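Local coordinates for extracellular ligand-binding receptor (Desulfohalobium retbaense DSM 5692, PDB 5ERE), which probably acts as an extracellular solute receptor, holding 2-oxo-4-methylpentanoate in a periplasmic-binding-protein domain and cytosine in a tandem PAS-like sensor module, at residues A366-L371 with C381-A386; Y377-V382 with K396-V401; E404-S407 with Q411-R414; I427-G432 with S454-P459. One frame throughout, in Å; residues are numbered along the deposited sequence.

Overall arrangement
All four contacts lie in the PAS-like sensor domain. Contacts 1 and 4 are buried, contacts 2 and 3 only partly so. Contacts 1 and 2 share strand 378-385 at Cys381 and Val382, and contact 4 brings in the neighbouring strand 449-457, so these three draw on one antiparallel sheet. Contact 1 joins its helix-covered face by apolar contact alone. Contact 2, at the edge of the pocket, stacks two tyrosines bridged by water. Contact 4 adds the turn whose backbone and carboxylate grip cytosine. Contact 3, in the loop and helix after contact 2, is an isoleucine pairing beside the same ligand; it touches 381-386 through Val384 and 427-432 through Val430.

Contact 1 (A366-L371 with C381-A386); sequences AILETL and CVTVDA. With CYT (6-aminopyrimidin-2(1H)-one), chain C.
Leu368 and Leu371 bring the helix of 366-371 against the strand of 381-385; the axes of these short elements approach to 8.3 Å and run at 144° to each other, well short of antiparallel. This is the helix-on-sheet layer of a PAS-like (Cache) sensor domain, in which helix 362-374, with helix 324-357, covers one face of the central antiparallel sheet and the opposite face carries the bound cytosine. The backbones are nearest at Leu368 and Cys381, with CA atoms 6.1 Å apart. Leu368 has CG anti to its carbonyl carbon (chi1 -76°), which sends the fork of the side chain down onto the strand. One methyl does most of the work: CD2 touches Cys381 CB at 3.9 Å and reaches Thr383 CG2 at the same 3.9 Å, bridging the two while resting on the peptide between Val382 and Thr383. Leu371, one helical turn on, closes over the other end of the cysteine, its CG 3.8 Å from Cys381 SG and its CD2 alongside the same sulfur. Leu368 also touches Val453 and Cys381 touches Val455, so the neighbouring strand 449-457 extends the apolar layer. Thr383 offers the helix only its methyl; its hydroxyl is hydrogen-bonded to the backbone oxygen of Leu359. No hydrogen bond crosses between the two segments; apolar surfaces alone make the contact: leucine methyls, the cysteine CB and SG and the threonine methyl. On the far face of the strand Val382 turns away from the helix toward the ligand, its CG1 3.7 Å from N4 of the cytosine and its CG2 3.9 Å from C5.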
loop_
_atom_site.group_PDB
_atom_site.type_symbol
_atom_site.label_atom_id
_atom_site.label_comp_id
_atom_site.label_asym_id
_atom_site.label_seq_id
_atom_site.Cartn_x
_atom_site.Cartn_y
_atom_site.Cartn_z
ATOM N N ALA A 366 27.668 -29.319 -2.071
ATOM C CA ALA A 366 27.649 -28.476 -0.877
ATOM C C ALA A 366 27.685 -26.987 -1.216
ATOM O O ALA A 366 27.064 -26.154 -0.549
ATOM C CB ALA A 366 28.853 -28.827 0.037
ATOM N N ILE A 367 28.475 -26.656 -2.226
ATOM C CA ILE A 367 28.519 -25.300 -2.753
ATOM C C ILE A 367 27.115 -24.952 -3.256
ATOM O O ILE A 367 26.562 -23.906 -2.903
ATOM C CB ILE A 367 29.603 -25.200 -3.829
ATOM C CG1 ILE A 367 30.974 -25.337 -3.128
ATOM C CG2 ILE A 367 29.514 -23.896 -4.611
ATOM C CD1 ILE A 367 32.154 -25.626 -4.056
ATOM N N LEU A 368 26.513 -25.869 -4.001
ATOM C CA LEU A 368 25.175 -25.660 -4.553
ATOM C C LEU A 368 24.122 -25.502 -3.466
ATOM O O LEU A 368 23.282 -24.605 -3.542
ATOM C CB LEU A 368 24.791 -26.811 -5.498
ATOM C CG LEU A 368 25.446 -26.810 -6.903
ATOM C CD1 LEU A 368 24.929 -27.970 -7.726
ATOM C CD2 LEU A 368 25.240 -25.481 -7.676
ATOM N N GLU A 369 24.182 -26.344 -2.429
ATOM C CA GLU A 369 23.201 -26.287 -1.374
ATOM C C GLU A 369 23.228 -24.971 -0.649
ATOM O O GLU A 369 22.196 -24.466 -0.228
ATOM C CB GLU A 369 23.448 -27.431 -0.372
ATOM C CG GLU A 369 23.123 -28.770 -0.957
ATOM C CD GLU A 369 21.664 -29.038 -0.953
ATOM O OE1 GLU A 369 20.946 -28.190 -0.403
ATOM O OE2 GLU A 369 21.229 -30.115 -1.432
ATOM N N THR A 370 24.427 -24.466 -0.420
ATOM C CA THR A 370 24.621 -23.162 0.229
ATOM C C THR A 370 24.143 -22.008 -0.720
ATOM O O THR A 370 23.410 -21.116 -0.319
ATOM C CB THR A 370 26.104 -22.977 0.602
ATOM O OG1 THR A 370 26.478 -23.957 1.582
ATOM C CG2 THR A 370 26.404 -21.582 1.152
ATOM N N LEU A 371 24.550 -22.066 -1.972
ATOM C CA LEU A 371 24.156 -21.037 -2.971
ATOM C C LEU A 371 22.633 -20.845 -3.021
ATOM O O LEU A 371 22.110 -19.724 -3.052
ATOM C CB LEU A 371 24.681 -21.429 -4.352
ATOM C CG LEU A 371 24.337 -20.446 -5.494
ATOM C CD1 LEU A 371 24.964 -19.081 -5.271
ATOM C CD2 LEU A 371 24.808 -21.043 -6.775
ATOM N N CYS A 381 19.532 -24.391 -8.167
ATOM C CA CYS A 381 20.890 -24.108 -8.597
ATOM C C CYS A 381 21.492 -25.341 -9.234
ATOM O O CYS A 381 21.337 -26.462 -8.732
ATOM C CB CYS A 381 21.770 -23.646 -7.412
ATOM S SG CYS A 381 21.154 -22.234 -6.473
ATOM N N VAL A 382 22.182 -25.139 -10.345
ATOM C CA VAL A 382 22.819 -26.235 -11.042
ATOM C C VAL A 382 24.236 -25.916 -11.445
ATOM O O VAL A 382 24.658 -24.739 -11.516
ATOM C CB VAL A 382 22.047 -26.640 -12.300
ATOM C CG1 VAL A 382 20.631 -27.042 -11.966
ATOM C CG2 VAL A 382 22.057 -25.505 -13.333
ATOM N N THR A 383 24.975 -26.978 -11.725
ATOM C CA THR A 383 26.207 -26.863 -12.471
ATOM C C THR A 383 25.970 -27.534 -13.799
ATOM O O THR A 383 25.148 -28.446 -13.900
ATOM C CB THR A 383 27.410 -27.488 -11.745
ATOM O OG1 THR A 383 27.129 -28.850 -11.407
ATOM C CG2 THR A 383 27.717 -26.683 -10.507
ATOM N N VAL A 384 26.700 -27.040 -14.799
ATOM C CA VAL A 384 26.549 -27.383 -16.212
ATOM C C VAL A 384 27.947 -27.550 -16.812
ATOM O O VAL A 384 28.762 -26.627 -16.732
ATOM C CB VAL A 384 25.789 -26.277 -16.992
ATOM C CG1 VAL A 384 25.596 -26.670 -18.458
ATOM C CG2 VAL A 384 24.450 -25.980 -16.339
ATOM N N ASP A 385 28.234 -28.702 -17.413
ATOM C CA ASP A 385 29.588 -28.965 -17.920
ATOM C C ASP A 385 29.885 -28.316 -19.283
ATOM O O ASP A 385 29.018 -27.682 -19.913
ATOM C CB ASP A 385 29.862 -30.487 -17.993
ATOM C CG ASP A 385 29.009 -31.224 -19.032
ATOM O OD1 ASP A 385 28.505 -30.606 -20.000
ATOM O OD2 ASP A 385 28.858 -32.462 -18.883
ATOM N N ALA A 386 31.123 -28.498 -19.734
ATOM C CA ALA A 386 31.618 -27.843 -20.948
ATOM C C ALA A 386 30.787 -28.218 -22.188
ATOM O O ALA A 386 30.887 -27.560 -23.220
ATOM C CB ALA A 386 33.101 -28.186 -21.147
HETATM N N3 CYT C . 17.392 -24.941 -15.942
HETATM C C4 CYT C . 18.342 -24.508 -15.115
HETATM N N1 CYT C . 18.511 -23.889 -17.762
HETATM C C2 CYT C . 17.442 -24.651 -17.274
HETATM O O2 CYT C . 16.540 -25.018 -18.061
HETATM N N4 CYT C . 18.236 -24.845 -13.798
HETATM C C5 CYT C . 19.450 -23.725 -15.593
HETATM C C6 CYT C . 19.496 -23.441 -16.905
#

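Contact 2 (Y377-V382 with K396-V401); sequences YAYNCV and KQYSSV. With CYT (6-aminopyrimidin-2(1H)-one), chain C.
At the edge of the cytosine pocket, where strand 378-385 carries a classic beta bulge with Tyr379 and Asn380 both facing Leu456, these two bulge residues meet Tyr398 from the 3-10 segment 396-401. The tyrosine rings form an offset stack, with centroids 4.7 Å apart and planes tilted by 29°. With CG anti to the backbone N (chi1 -180°), the Tyr379 ring swings out so that its outer part slides over one face of Tyr398, bringing Tyr379 OH to 3.3 Å from Tyr398 CE1. The opposite face of the Tyr398 ring is covered by CG of its own neighbour Gln397, leaving the phenol sandwiched. Two waters tie down its hydroxyl: the first lies 2.7 Å from Tyr398 OH and donates to Tyr379 O at 2.6 Å, while the second hydrogen-bonds to both phenol oxygens. Asn380 comes in obliquely beside the stack, its ND2 3.7 Å from Tyr398 CD2 and its amide plane turned 69° from the ring. The polar work of that ND2 is done elsewhere, in a hydrogen bond to Glu431 OE2, and Asn380 OD1 lies 3.3 Å from N4 of the cytosine. Tyr398 thus backs a residue that touches both the ligand and its carboxylate partner. Cutting Tyr398 back to an alanine is likely to leave the Tyr379 ring without its stacking mate, take from both bridging waters their Tyr398 partner and uncover one side of the Asn380 amide. Asn380 lines the cytosine pocket of this PAS-like (Cache) sensor domain, and the tyrosine pair backs it from outside.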
loop_
_atom_site.group_PDB
_atom_site.type_symbol
_atom_site.label_atom_id
_atom_site.label_comp_id
_atom_site.label_asym_id
_atom_site.label_seq_id
_atom_site.Cartn_x
_atom_site.Cartn_y
_atom_site.Cartn_z
ATOM N N TYR A 377 15.238 -15.881 -3.890
ATOM C CA TYR A 377 14.377 -15.894 -5.107
ATOM C C TYR A 377 14.737 -16.999 -6.086
ATOM O O TYR A 377 14.231 -17.031 -7.214
ATOM C CB TYR A 377 14.427 -14.521 -5.832
ATOM C CG TYR A 377 13.820 -13.449 -4.974
ATOM C CD1 TYR A 377 12.435 -13.379 -4.792
ATOM C CD2 TYR A 377 14.634 -12.569 -4.254
ATOM C CE1 TYR A 377 11.866 -12.418 -3.972
ATOM C CE2 TYR A 377 14.079 -11.596 -3.438
ATOM C CZ TYR A 377 12.706 -11.517 -3.306
ATOM O OH TYR A 377 12.183 -10.559 -2.480
ATOM N N ALA A 378 15.583 -17.933 -5.640
ATOM C CA ALA A 378 15.930 -19.110 -6.441
ATOM C C ALA A 378 14.854 -20.181 -6.394
ATOM O O ALA A 378 14.206 -20.402 -5.388
ATOM C CB ALA A 378 17.255 -19.707 -5.972
ATOM N N TYR A 379 14.719 -20.853 -7.520
ATOM C CA TYR A 379 13.966 -22.061 -7.639
ATOM C C TYR A 379 14.927 -23.239 -7.487
ATOM O O TYR A 379 14.639 -24.185 -6.774
ATOM C CB TYR A 379 13.269 -22.095 -8.990
ATOM C CG TYR A 379 12.446 -23.326 -9.195
ATOM C CD1 TYR A 379 11.162 -23.403 -8.692
ATOM C CD2 TYR A 379 12.950 -24.412 -9.884
ATOM C CE1 TYR A 379 10.380 -24.511 -8.900
ATOM C CE2 TYR A 379 12.168 -25.546 -10.090
ATOM C CZ TYR A 379 10.882 -25.576 -9.601
ATOM O OH TYR A 379 10.111 -26.688 -9.790
ATOM N N ASN A 380 16.066 -23.179 -8.184
ATOM C CA ASN A 380 17.166 -24.089 -7.879
ATOM C C ASN A 380 18.500 -23.600 -8.421
ATOM O O ASN A 380 18.586 -22.543 -9.050
ATOM C CB ASN A 380 16.878 -25.518 -8.373
ATOM C CG ASN A 380 16.793 -25.653 -9.893
ATOM O OD1 ASN A 380 17.349 -24.876 -10.645
ATOM N ND2 ASN A 380 16.119 -26.698 -10.337
ATOM N N CYS A 381 19.532 -24.391 -8.167
ATOM C CA CYS A 381 20.890 -24.108 -8.597
ATOM C C CYS A 381 21.492 -25.341 -9.234
ATOM O O CYS A 381 21.337 -26.462 -8.732
ATOM C CB CYS A 381 21.770 -23.646 -7.412
ATOM S SG CYS A 381 21.154 -22.234 -6.473
ATOM N N VAL A 382 22.182 -25.139 -10.345
ATOM C CA VAL A 382 22.819 -26.235 -11.042
ATOM C C VAL A 382 24.236 -25.916 -11.445
ATOM O O VAL A 382 24.658 -24.739 -11.516
ATOM C CB VAL A 382 22.047 -26.640 -12.300
ATOM C CG1 VAL A 382 20.631 -27.042 -11.966
ATOM C CG2 VAL A 382 22.057 -25.505 -13.333
ATOM N N LYS A 396 18.113 -31.274 -4.034
ATOM C CA LYS A 396 18.255 -32.559 -4.686
ATOM C C LYS A 396 16.912 -33.114 -5.152
ATOM O O LYS A 396 16.883 -34.027 -5.967
ATOM C CB LYS A 396 18.979 -33.558 -3.752
ATOM C CG LYS A 396 20.523 -33.364 -3.726
ATOM C CD LYS A 396 21.149 -33.519 -5.139
ATOM C CE LYS A 396 22.685 -33.377 -5.200
ATOM N NZ LYS A 396 23.204 -32.077 -4.715
ATOM N N GLN A 397 15.793 -32.577 -4.679
ATOM C CA GLN A 397 14.496 -33.046 -5.207
ATOM C C GLN A 397 14.296 -32.787 -6.721
ATOM O O GLN A 397 13.391 -33.352 -7.357
ATOM C CB GLN A 397 13.343 -32.415 -4.431
ATOM C CG GLN A 397 13.130 -30.926 -4.645
ATOM C CD GLN A 397 11.650 -30.530 -4.609
ATOM O OE1 GLN A 397 11.218 -29.759 -3.746
ATOM N NE2 GLN A 397 10.876 -31.053 -5.547
ATOM N N TYR A 398 15.137 -31.943 -7.310
ATOM C CA TYR A 398 15.061 -31.704 -8.753
ATOM C C TYR A 398 16.103 -32.520 -9.506
ATOM O O TYR A 398 16.453 -32.193 -10.614
ATOM C CB TYR A 398 15.236 -30.215 -9.059
ATOM C CG TYR A 398 14.203 -29.373 -8.365
ATOM C CD1 TYR A 398 12.836 -29.553 -8.604
ATOM C CD2 TYR A 398 14.579 -28.410 -7.458
ATOM C CE1 TYR A 398 11.895 -28.781 -7.953
ATOM C CE2 TYR A 398 13.647 -27.648 -6.794
ATOM C CZ TYR A 398 12.318 -27.810 -7.049
ATOM O OH TYR A 398 11.441 -27.008 -6.345
ATOM N N SER A 399 16.574 -33.596 -8.894
ATOM C CA SER A 399 17.588 -34.478 -9.475
ATOM C C SER A 399 17.290 -34.988 -10.863
ATOM O O SER A 399 18.198 -35.361 -11.602
ATOM C CB SER A 399 17.798 -35.696 -8.535
ATOM O OG SER A 399 18.640 -35.314 -7.465
ATOM N N SER A 400 16.023 -35.022 -11.228
ATOM C CA SER A 400 15.647 -35.444 -12.567
ATOM C C SER A 400 16.214 -34.535 -13.680
ATOM O O SER A 400 16.385 -34.974 -14.810
ATOM C CB SER A 400 14.135 -35.513 -12.663
ATOM O OG SER A 400 13.560 -34.238 -12.539
ATOM N N VAL A 401 16.534 -33.284 -13.370
ATOM C CA VAL A 401 17.077 -32.412 -14.417
ATOM C C VAL A 401 18.529 -32.792 -14.715
ATOM O O VAL A 401 19.065 -32.394 -15.727
ATOM C CB VAL A 401 16.967 -30.908 -14.036
ATOM C CG1 VAL A 401 15.541 -30.600 -13.630
ATOM C CG2 VAL A 401 17.935 -30.540 -12.908
HETATM N N3 CYT C . 17.392 -24.941 -15.942
HETATM C C4 CYT C . 18.342 -24.508 -15.115
HETATM N N1 CYT C . 18.511 -23.889 -17.762
HETATM C C2 CYT C . 17.442 -24.651 -17.274
HETATM O O2 CYT C . 16.540 -25.018 -18.061
HETATM N N4 CYT C . 18.236 -24.845 -13.798
HETATM C C5 CYT C . 19.450 -23.725 -15.593
HETATM C C6 CYT C . 19.496 -23.441 -16.905
HETATM O O HOH W 1 12.611 -24.822 -5.238
HETATM O O HOH W 2 8.775 -26.967 -6.868
#

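Contact 3 (E404-S407 with Q411-R414); sequences EDIS and QIIR
Ile412, on helix 410-418, packs against Ile406 and Ser407 of the loop that leads into that helix. Starting at the backbone, its CB already sits 3.4 Å from Ile406 O. Beyond it the chain forks round this oxygen: CG1 lies 3.4 Å from Ile406 O, and CG2 is 3.5 Å from it while also resting on Ser407 CA. The tip, CD1, then reaches Ile406 CD1 at 3.7 Å, the two side chains crossing at about a right angle. Ile406 meets it with CG1 between its backbone N and carbonyl carbon (chi1 64°), and is itself in touch with the cytosine and with Val430. On the outer side, Ile413 CG1 lies 3.4 Å from Ser407 O. The loop is shaped by Asp405 OD1, which accepts from Ser407 N at 2.9 Å in an Asx turn and, through its syn lone pair, from Ser407 OG at 2.6 Å. Were Ile412 replaced by a glycine, Ile406 would probably face a gap and be freer to shift against the ligand. No hydrogen bond crosses the contact, which implies that loop and helix are matched here by aliphatic shape, while the Asp405-Ser407 bonds shape the loop from within.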
loop_
_atom_site.group_PDB
_atom_site.type_symbol
_atom_site.label_atom_id
_atom_site.label_comp_id
_atom_site.label_asym_id
_atom_site.label_seq_id
_atom_site.Cartn_x
_atom_site.Cartn_y
_atom_site.Cartn_z
ATOM N N GLU A 404 20.112 -33.378 -18.333
ATOM C CA GLU A 404 19.441 -32.591 -19.356
ATOM C C GLU A 404 20.422 -31.742 -20.191
ATOM O O GLU A 404 21.298 -31.063 -19.650
ATOM C CB GLU A 404 18.376 -31.707 -18.713
ATOM C CG GLU A 404 17.106 -32.469 -18.311
ATOM C CD GLU A 404 16.106 -32.610 -19.448
ATOM O OE1 GLU A 404 16.404 -32.164 -20.579
ATOM O OE2 GLU A 404 15.018 -33.165 -19.209
ATOM N N ASP A 405 20.263 -31.815 -21.514
ATOM C CA ASP A 405 21.052 -31.028 -22.480
ATOM C C ASP A 405 20.415 -29.660 -22.661
ATOM O O ASP A 405 19.327 -29.562 -23.224
ATOM C CB ASP A 405 21.135 -31.771 -23.830
ATOM C CG ASP A 405 21.855 -30.986 -24.939
ATOM O OD1 ASP A 405 22.494 -29.920 -24.717
ATOM O OD2 ASP A 405 21.789 -31.478 -26.082
ATOM N N ILE A 406 21.081 -28.616 -22.168
ATOM C CA ILE A 406 20.594 -27.235 -22.327
ATOM C C ILE A 406 21.582 -26.420 -23.179
ATOM O O ILE A 406 21.657 -25.186 -23.064
ATOM C CB ILE A 406 20.364 -26.569 -20.937
ATOM C CG1 ILE A 406 21.692 -26.424 -20.176
ATOM C CG2 ILE A 406 19.363 -27.418 -20.098
ATOM C CD1 ILE A 406 21.592 -25.618 -18.919
ATOM N N SER A 407 22.345 -27.115 -24.024
ATOM C CA SER A 407 23.389 -26.479 -24.838
ATOM C C SER A 407 22.809 -25.529 -25.908
ATOM O O SER A 407 23.540 -24.711 -26.462
ATOM C CB SER A 407 24.273 -27.532 -25.519
ATOM O OG SER A 407 23.548 -28.280 -26.470
ATOM N N GLN A 411 21.214 -18.262 -23.519
ATOM C CA GLN A 411 22.227 -17.779 -22.557
ATOM C C GLN A 411 23.420 -18.713 -22.443
ATOM O O GLN A 411 24.537 -18.268 -22.161
ATOM C CB GLN A 411 21.612 -17.555 -21.169
ATOM C CG GLN A 411 21.479 -18.789 -20.240
ATOM C CD GLN A 411 20.326 -19.696 -20.649
ATOM O OE1 GLN A 411 19.776 -19.554 -21.731
ATOM N NE2 GLN A 411 19.913 -20.583 -19.747
ATOM N N ILE A 412 23.182 -20.006 -22.660
ATOM C CA ILE A 412 24.210 -21.028 -22.522
ATOM C C ILE A 412 25.169 -20.938 -23.716
ATOM O O ILE A 412 26.382 -21.091 -23.587
ATOM C CB ILE A 412 23.593 -22.465 -22.444
ATOM C CG1 ILE A 412 22.777 -22.659 -21.166
ATOM C CG2 ILE A 412 24.667 -23.541 -22.587
ATOM C CD1 ILE A 412 23.567 -22.608 -19.895
ATOM N N ILE A 413 24.609 -20.714 -24.888
ATOM C CA ILE A 413 25.408 -20.441 -26.064
ATOM C C ILE A 413 26.327 -19.253 -25.825
ATOM O O ILE A 413 27.536 -19.311 -26.094
ATOM C CB ILE A 413 24.477 -20.190 -27.276
ATOM C CG1 ILE A 413 23.710 -21.482 -27.597
ATOM C CG2 ILE A 413 25.264 -19.746 -28.486
ATOM C CD1 ILE A 413 22.554 -21.329 -28.651
ATOM N N ARG A 414 25.765 -18.180 -25.290
ATOM C CA ARG A 414 26.533 -16.960 -25.103
ATOM C C ARG A 414 27.651 -17.161 -24.100
ATOM O O ARG A 414 28.760 -16.678 -24.289
ATOM C CB ARG A 414 25.617 -15.833 -24.666
ATOM C CG ARG A 414 24.693 -15.393 -25.797
ATOM C CD ARG A 414 23.950 -14.128 -25.477
ATOM N NE ARG A 414 22.868 -14.299 -24.501
ATOM C CZ ARG A 414 22.855 -13.784 -23.271
ATOM N NH1 ARG A 414 23.863 -13.046 -22.821
ATOM N NH2 ARG A 414 21.815 -13.992 -22.487
#

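Contact 4 (I427-G432 with S454-P459); sequences IKMVEG and SVLTQP. With CYT (6-aminopyrimidin-2(1H)-one), chain C.
Glu431 folds back toward Leu456 because its chain bends at chi2 (81°), and Leu456, with CG anti to the backbone N (chi1 165°), extends its fork to meet Glu431 and Met429. Leu456 CD1 touches Met429 CG at 3.6 Å as the side chains slide past each other in opposite directions, while Leu456 CD2 lies 3.4 Å from Glu431 OE1, setting a methyl against the carboxylate. Met429, present as selenomethionine, also bends at chi2, which places its selenium above the C2-O2 end of cytosine, 3.4 Å from C2. The carboxylate grips the ligand with both oxygens: cytosine N3 donates to Glu431 OE1 at 2.7 Å and N4 donates to Glu431 OE2 at 2.8 Å. With N3 as donor, the base is probably bound as an N3-H tautomer or protonated, a form the carboxylate would suit. The backbone supplies a third bond, Val430 N to cytosine O2 at 3.0 Å, nearly straight at 161°. These groups ride on a type I beta turn from Met429 to Gly432, whose positive phi would jam a side chain against the preceding carbonyl. Across the ring, Ser454 OG lies 3.6 Å from C5, and Gln409 NE2 also hydrogen-bonds to the ligand. Turn backbone and carboxylate at the polar edge of cytosine, with Met429 and Leu456 to one side of its plane, help form the binding pocket of this PAS-like sensor domain.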
loop_
_atom_site.group_PDB
_atom_site.type_symbol
_atom_site.label_atom_id
_atom_site.label_comp_id
_atom_site.label_asym_id
_atom_site.label_seq_id
_atom_site.Cartn_x
_atom_site.Cartn_y
_atom_site.Cartn_z
ATOM N N ILE A 427 12.851 -17.626 -20.691
ATOM C CA ILE A 427 12.697 -18.728 -21.635
ATOM C C ILE A 427 12.187 -19.930 -20.860
ATOM O O ILE A 427 12.236 -19.947 -19.635
ATOM C CB ILE A 427 14.033 -19.096 -22.365
ATOM C CG1 ILE A 427 15.127 -19.493 -21.330
ATOM C CG2 ILE A 427 14.528 -17.934 -23.269
ATOM C CD1 ILE A 427 16.418 -20.065 -21.950
ATOM N N LYS A 428 11.691 -20.928 -21.579
ATOM C CA LYS A 428 11.189 -22.161 -20.952
ATOM C C LYS A 428 12.360 -23.000 -20.428
ATOM O O LYS A 428 13.301 -23.333 -21.148
ATOM C CB LYS A 428 10.331 -22.959 -21.945
ATOM C CG LYS A 428 9.691 -24.245 -21.372
ATOM C CD LYS A 428 8.506 -23.968 -20.438
ATOM C CE LYS A 428 7.853 -25.269 -19.956
ATOM N NZ LYS A 428 7.089 -25.999 -21.022
HETATM N N MSE A 429 12.311 -23.308 -19.144
HETATM C CA MSE A 429 13.368 -24.068 -18.499
HETATM C C MSE A 429 12.963 -25.563 -18.423
HETATM O O MSE A 429 11.773 -25.864 -18.458
HETATM C CB MSE A 429 13.617 -23.492 -17.110
HETATM C CG MSE A 429 13.982 -22.016 -17.107
HETATM SE SE MSE A 429 15.771 -21.742 -17.866
HETATM C CE MSE A 429 15.782 -19.766 -17.900
ATOM N N VAL A 430 13.932 -26.481 -18.300
ATOM C CA VAL A 430 13.608 -27.924 -18.185
ATOM C C VAL A 430 12.747 -28.209 -16.970
ATOM O O VAL A 430 12.043 -29.229 -16.922
ATOM C CB VAL A 430 14.870 -28.833 -18.102
ATOM C CG1 VAL A 430 15.635 -28.818 -19.401
ATOM C CG2 VAL A 430 15.772 -28.451 -16.937
ATOM N N GLU A 431 12.816 -27.308 -15.987
ATOM C CA GLU A 431 12.037 -27.431 -14.763
ATOM C C GLU A 431 10.530 -27.265 -14.972
ATOM O O GLU A 431 9.759 -27.572 -14.067
ATOM C CB GLU A 431 12.531 -26.409 -13.730
ATOM C CG GLU A 431 13.873 -26.758 -13.127
ATOM C CD GLU A 431 15.088 -26.393 -13.950
ATOM O OE1 GLU A 431 14.984 -25.819 -15.081
ATOM O OE2 GLU A 431 16.186 -26.697 -13.446
ATOM N N GLY A 432 10.129 -26.770 -16.150
ATOM C CA GLY A 432 8.728 -26.694 -16.540
ATOM C C GLY A 432 8.047 -25.334 -16.526
ATOM O O GLY A 432 6.820 -25.266 -16.499
ATOM N N SER A 454 24.799 -21.928 -12.054
ATOM C CA SER A 454 23.518 -21.233 -12.311
ATOM C C SER A 454 22.601 -21.018 -11.092
ATOM O O SER A 454 22.539 -21.862 -10.189
ATOM C CB SER A 454 22.741 -22.028 -13.353
ATOM O OG SER A 454 21.346 -21.745 -13.337
ATOM N N VAL A 455 21.930 -19.868 -11.047
ATOM C CA VAL A 455 20.727 -19.690 -10.225
ATOM C C VAL A 455 19.587 -19.460 -11.189
ATOM O O VAL A 455 19.655 -18.543 -11.985
ATOM C CB VAL A 455 20.797 -18.499 -9.238
ATOM C CG1 VAL A 455 19.449 -18.266 -8.552
ATOM C CG2 VAL A 455 21.852 -18.763 -8.154
ATOM N N LEU A 456 18.574 -20.319 -11.103
ATOM C CA LEU A 456 17.324 -20.140 -11.810
ATOM C C LEU A 456 16.299 -19.501 -10.859
ATOM O O LEU A 456 16.053 -19.996 -9.757
ATOM C CB LEU A 456 16.834 -21.502 -12.346
ATOM C CG LEU A 456 15.385 -21.573 -12.808
ATOM C CD1 LEU A 456 15.147 -20.680 -13.998
ATOM C CD2 LEU A 456 14.991 -23.037 -13.145
ATOM N N THR A 457 15.697 -18.390 -11.268
ATOM C CA THR A 457 14.752 -17.686 -10.387
ATOM C C THR A 457 13.366 -18.383 -10.380
ATOM O O THR A 457 13.052 -19.138 -11.272
ATOM C CB THR A 457 14.584 -16.206 -10.793
ATOM O OG1 THR A 457 14.172 -16.150 -12.154
ATOM C CG2 THR A 457 15.886 -15.435 -10.643
ATOM N N GLN A 458 12.580 -18.116 -9.344
ATOM C CA GLN A 458 11.210 -18.603 -9.179
ATOM C C GLN A 458 10.317 -18.177 -10.340
ATOM O O GLN A 458 10.605 -17.157 -10.931
ATOM C CB GLN A 458 10.617 -18.032 -7.898
ATOM C CG GLN A 458 11.216 -18.568 -6.588
ATOM C CD GLN A 458 10.555 -19.862 -6.120
ATOM O OE1 GLN A 458 9.367 -20.087 -6.366
ATOM N NE2 GLN A 458 11.320 -20.715 -5.427
ATOM N N PRO A 459 9.245 -18.943 -10.635
ATOM C CA PRO A 459 8.280 -18.578 -11.682
ATOM C C PRO A 459 7.638 -17.226 -11.426
ATOM O O PRO A 459 7.348 -16.541 -12.385
ATOM C CB PRO A 459 7.209 -19.683 -11.617
ATOM C CG PRO A 459 7.742 -20.763 -10.816
ATOM C CD PRO A 459 8.884 -20.218 -9.970
HETATM N N3 CYT C . 17.392 -24.941 -15.942
HETATM C C4 CYT C . 18.342 -24.508 -15.115
HETATM N N1 CYT C . 18.511 -23.889 -17.762
HETATM C C2 CYT C . 17.442 -24.651 -17.274
HETATM O O2 CYT C . 16.540 -25.018 -18.061
HETATM N N4 CYT C . 18.236 -24.845 -13.798
HETATM C C5 CYT C . 19.450 -23.725 -15.593
HETATM C C6 CYT C . 19.496 -23.441 -16.905
#